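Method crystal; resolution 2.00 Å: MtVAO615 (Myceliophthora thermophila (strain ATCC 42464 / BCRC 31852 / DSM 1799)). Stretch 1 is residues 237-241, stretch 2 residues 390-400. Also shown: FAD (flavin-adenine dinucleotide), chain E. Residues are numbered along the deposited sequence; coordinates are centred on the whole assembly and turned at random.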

# COMPACT_ATOMS: atom_id res chain seq x y z
N HIS A 237 -7.55 -1.44 1.66
CA HIS A 237 -8.56 -2.40 1.26
C HIS A 237 -8.12 -3.85 1.49
O HIS A 237 -6.93 -4.13 1.71
N SER A 238 -9.09 -4.75 1.45
CA SER A 238 -8.93 -6.13 1.88
C SER A 238 -10.05 -6.93 1.26
O SER A 238 -11.13 -6.39 0.99
N ILE A 239 -9.82 -8.23 1.07
CA ILE A 239 -10.87 -9.18 0.64
C ILE A 239 -11.96 -9.34 1.73
O ILE A 239 -13.04 -9.89 1.49
N LEU A 240 -11.66 -8.82 2.91
CA LEU A 240 -12.55 -8.88 4.06
C LEU A 240 -13.32 -7.57 4.26
O LEU A 240 -14.11 -7.45 5.21
N SER A 241 -13.10 -6.60 3.38
CA SER A 241 -13.68 -5.28 3.54
C SER A 241 -15.21 -5.24 3.43
O SER A 241 -15.85 -4.43 4.11
N ASN A 390 -10.81 -21.90 8.19
CA ASN A 390 -10.52 -20.60 8.79
C ASN A 390 -10.14 -19.61 7.71
O ASN A 390 -10.03 -19.98 6.53
N TYR A 391 -9.92 -18.35 8.09
CA TYR A 391 -9.53 -17.32 7.14
C TYR A 391 -8.10 -17.45 6.63
O TYR A 391 -7.87 -17.29 5.43
N TYR A 392 -7.15 -17.71 7.55
CA TYR A 392 -5.73 -17.86 7.22
C TYR A 392 -5.56 -18.84 6.06
O TYR A 392 -4.95 -18.49 5.05
N ASP A 393 -6.15 -20.03 6.20
CA ASP A 393 -6.16 -21.06 5.15
C ASP A 393 -6.70 -20.58 3.83
O ASP A 393 -6.08 -20.84 2.80
N HIS A 394 -7.85 -19.90 3.87
CA HIS A 394 -8.45 -19.30 2.67
C HIS A 394 -7.50 -18.32 2.00
O HIS A 394 -7.28 -18.42 0.78
N PHE A 395 -6.97 -17.39 2.79
CA PHE A 395 -6.04 -16.37 2.30
C PHE A 395 -4.87 -16.98 1.53
O PHE A 395 -4.61 -16.59 0.39
N PHE A 396 -4.18 -17.94 2.15
CA PHE A 396 -2.96 -18.49 1.55
C PHE A 396 -3.18 -19.58 0.50
O PHE A 396 -2.26 -19.87 -0.28
N THR A 397 -4.39 -20.15 0.44
CA THR A 397 -4.79 -20.97 -0.70
C THR A 397 -4.73 -20.10 -1.96
O THR A 397 -4.11 -20.50 -2.96
N TYR A 398 -5.33 -18.91 -1.89
CA TYR A 398 -5.48 -18.03 -3.05
C TYR A 398 -4.35 -17.03 -3.29
O TYR A 398 -4.09 -16.65 -4.44
N LEU A 399 -3.66 -16.63 -2.22
CA LEU A 399 -2.70 -15.52 -2.29
C LEU A 399 -1.35 -15.88 -1.65
O LEU A 399 -0.56 -15.01 -1.27
N GLY A 400 -1.10 -17.19 -1.57
CA GLY A 400 0.13 -17.72 -1.01
C GLY A 400 1.26 -17.77 -2.03
O GLY A 400 1.22 -17.03 -3.03

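Packing of the S238–S241 turn against the helix that begins at Y391. No hydrogen bond crosses between the two stretches, which bury 232 Å² in total; the contact is made by side chains, with I239 and L240 on one side and Y391, H394, F395 and L399 on the other. The two backbones stay well apart, 8.8 Å between I239 CA and F395 CA, so side chains must fill the gap. The type I turn, closed by S241 N to S238 O at 3.1 Å, presents I239 and L240 side by side, both with CA-to-CB directed toward the helix.

I239 covers the most ground. With chi1 p (60°) and chi2 t (164°), its chain is extended and carries CD1 in among the helix side chains. I239 CD1 lies 3.7 Å from Y391 CE1, at the edge of that ring, 3.9 Å from H394 NE2, again at a ring edge, 4.1 Å from F395 CD2 and 4.4 Å from L399 CD1. Farther back along the same chain, I239 CG1 approaches Y391 OH to 3.3 Å. L240 (chi1 m, chi2 t) instead lies over a face of the Y391 ring: CG is 3.6 Å from Y391 CZ, and CD1 sits 3.7 Å from the ring centroid, 17° off the normal, a CH-pi contact.

Y391, in the first turn of the helix, has its CA-to-CB bond toward the other stretch, and chi1 t (178°) carries the ring out to meet I239 and L240; chi2 of 60° sets the ring so that L240 meets a face while I239 CD1 meets the edge. H394 and F395 are also t at chi1. H394 has CA-to-CB toward the other stretch, and its NE2 is hydrogen-bonded elsewhere in the structure. In F395 the CA-to-CB bond runs sideways to the other stretch, but the ring end comes nearer. L399 (m, t) has CA-to-CB toward the other stretch and adds a looser apolar contact.

Serine and asparagine side chains hold the local backbone. S238, chi1 t, turns OG back to accept from L240 N at 3.1 Å, a capping bond; OG remains 4.3 Å from Y391 OH. N390, chi1 p, caps the helix by accepting from D393 N through OD1 at 2.8 Å. One turn later, T397 OG1 (chi1 m) donates to D393 O at 2.5 Å.

H237 takes no part in the contact. H237 N donates to FAD O2 at 3.1 Å, linking the residue before the turn to the flavin; the side chain is chi1 p, with FAD N3 over one face of its ring.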

# COMPACT_ATOMS: atom_id res chain seq x y z
CB HIS A 237 -9.05 -2.14 -0.16
CG HIS A 237 -8.20 -2.76 -1.23
ND1 HIS A 237 -7.09 -2.14 -1.76
CD2 HIS A 237 -8.32 -3.95 -1.88
CE1 HIS A 237 -6.55 -2.92 -2.68
NE2 HIS A 237 -7.29 -4.02 -2.78
CB SER A 238 -9.03 -6.21 3.41
OG SER A 238 -9.04 -7.54 3.90
CB ILE A 239 -10.26 -10.54 0.17
CG1 ILE A 239 -9.47 -11.23 1.31
CG2 ILE A 239 -9.40 -10.34 -1.08
CD1 ILE A 239 -9.17 -12.71 1.09
CB LEU A 240 -11.76 -9.23 5.34
CG LEU A 240 -11.37 -10.69 5.64
CD1 LEU A 240 -10.82 -10.79 7.06
CD2 LEU A 240 -12.50 -11.69 5.44
CB SER A 241 -13.02 -4.26 2.63
OG SER A 241 -11.74 -3.93 3.15
CB ASN A 390 -9.40 -20.76 9.82
CG ASN A 390 -8.16 -21.37 9.22
OD1 ASN A 390 -7.34 -20.67 8.62
ND2 ASN A 390 -8.02 -22.68 9.35
CB TYR A 391 -9.72 -15.93 7.72
CG TYR A 391 -9.29 -14.81 6.80
CD1 TYR A 391 -9.88 -14.65 5.53
CD2 TYR A 391 -8.31 -13.91 7.19
CE1 TYR A 391 -9.48 -13.62 4.69
CE2 TYR A 391 -7.91 -12.87 6.36
CZ TYR A 391 -8.50 -12.73 5.11
OH TYR A 391 -8.10 -11.70 4.31
CB TYR A 392 -4.92 -18.30 8.46
CG TYR A 392 -3.40 -18.25 8.30
CD1 TYR A 392 -2.70 -19.28 7.64
CD2 TYR A 392 -2.65 -17.18 8.84
CE1 TYR A 392 -1.31 -19.23 7.51
CE2 TYR A 392 -1.27 -17.13 8.70
CZ TYR A 392 -0.60 -18.16 8.04
OH TYR A 392 0.76 -18.12 7.89
CB ASP A 393 -6.95 -22.29 5.59
CG ASP A 393 -6.20 -23.12 6.60
OD1 ASP A 393 -5.09 -22.72 7.03
OD2 ASP A 393 -6.74 -24.18 6.97
CB HIS A 394 -9.78 -18.62 3.01
CG HIS A 394 -10.31 -17.75 1.91
ND1 HIS A 394 -11.08 -18.24 0.87
CD2 HIS A 394 -10.20 -16.42 1.69
CE1 HIS A 394 -11.41 -17.25 0.07
NE2 HIS A 394 -10.89 -16.14 0.54
CB PHE A 395 -5.53 -15.49 3.44
CG PHE A 395 -4.74 -14.30 2.97
CD1 PHE A 395 -3.38 -14.41 2.71
CD2 PHE A 395 -5.38 -13.08 2.72
CE1 PHE A 395 -2.65 -13.32 2.23
CE2 PHE A 395 -4.66 -11.98 2.26
CZ PHE A 395 -3.30 -12.11 2.00
CB PHE A 396 -1.92 -18.87 2.63
CG PHE A 396 -1.26 -17.67 3.27
CD1 PHE A 396 -0.38 -16.86 2.54
CD2 PHE A 396 -1.54 -17.32 4.59
CE1 PHE A 396 0.22 -15.74 3.12
CE2 PHE A 396 -0.94 -16.21 5.17
CZ PHE A 396 -0.06 -15.42 4.44
CB THR A 397 -6.22 -21.54 -0.55
OG1 THR A 397 -6.33 -22.23 0.69
CG2 THR A 397 -6.54 -22.52 -1.68
CB TYR A 398 -6.85 -17.33 -3.02
CG TYR A 398 -7.99 -18.31 -3.20
CD1 TYR A 398 -8.29 -18.84 -4.46
CD2 TYR A 398 -8.73 -18.75 -2.10
CE1 TYR A 398 -9.32 -19.77 -4.62
CE2 TYR A 398 -9.76 -19.68 -2.25
CZ TYR A 398 -10.04 -20.18 -3.51
OH TYR A 398 -11.05 -21.09 -3.66
CB LEU A 399 -3.32 -14.23 -1.70
CG LEU A 399 -4.76 -13.81 -2.12
CD1 LEU A 399 -5.35 -12.80 -1.16
CD2 LEU A 399 -4.87 -13.28 -3.54
PA FAD E . 6.19 1.93 3.38
O1A FAD E . 6.69 2.31 2.01
O2A FAD E . 7.24 1.54 4.39
O5B FAD E . 5.31 3.15 3.95
C5B FAD E . 4.37 3.85 3.14
C4B FAD E . 4.13 5.26 3.65
O4B FAD E . 3.69 5.21 5.01
C3B FAD E . 5.36 6.15 3.64
O3B FAD E . 4.91 7.48 3.33
C2B FAD E . 5.88 6.12 5.07
O2B FAD E . 6.54 7.33 5.42
C1B FAD E . 4.60 5.93 5.87
N9A FAD E . 4.76 5.13 7.11
C8A FAD E . 4.87 3.79 7.18
N7A FAD E . 4.96 3.38 8.47
C5A FAD E . 4.89 4.48 9.24
C6A FAD E . 4.92 4.75 10.69
N6A FAD E . 5.06 3.73 11.57
N1A FAD E . 4.83 6.04 11.10
C2A FAD E . 4.70 7.07 10.24
N3A FAD E . 4.66 6.88 8.89
C4A FAD E . 4.75 5.64 8.35
N1 FAD E . -2.86 -1.78 -0.59
C2 FAD E . -4.15 -2.17 -0.42
O2 FAD E . -4.98 -1.34 0.02
N3 FAD E . -4.56 -3.42 -0.71
C4 FAD E . -3.75 -4.38 -1.20
O4 FAD E . -4.17 -5.53 -1.45
C4X FAD E . -2.32 -4.03 -1.40
N5 FAD E . -1.44 -4.93 -1.87
C5X FAD E . -0.12 -4.61 -2.07
C6 FAD E . 0.79 -5.57 -2.56
C7 FAD E . 2.14 -5.21 -2.74
C7M FAD E . 3.10 -6.25 -3.28
C8 FAD E . 2.61 -3.82 -2.41
C8M FAD E . 4.06 -3.36 -2.48
C9 FAD E . 1.69 -2.89 -1.92
C9A FAD E . 0.35 -3.22 -1.74
N10 FAD E . -0.57 -2.27 -1.23
C10 FAD E . -1.92 -2.64 -1.06
C1' FAD E . -0.12 -0.91 -0.96
C2' FAD E . 0.07 -0.48 0.47
O2' FAD E . -1.22 -0.29 1.04
C3' FAD E . 0.82 0.85 0.39
O3' FAD E . 1.96 0.75 -0.49
C4' FAD E . 1.25 1.33 1.76
O4' FAD E . 1.73 2.67 1.67
C5' FAD E . 2.29 0.39 2.38
O5' FAD E . 2.77 0.89 3.62
P FAD E . 4.08 0.24 4.29
O1P FAD E . 3.93 -1.25 4.28
O2P FAD E . 4.30 1.02 5.57
O3P FAD E . 5.22 0.66 3.22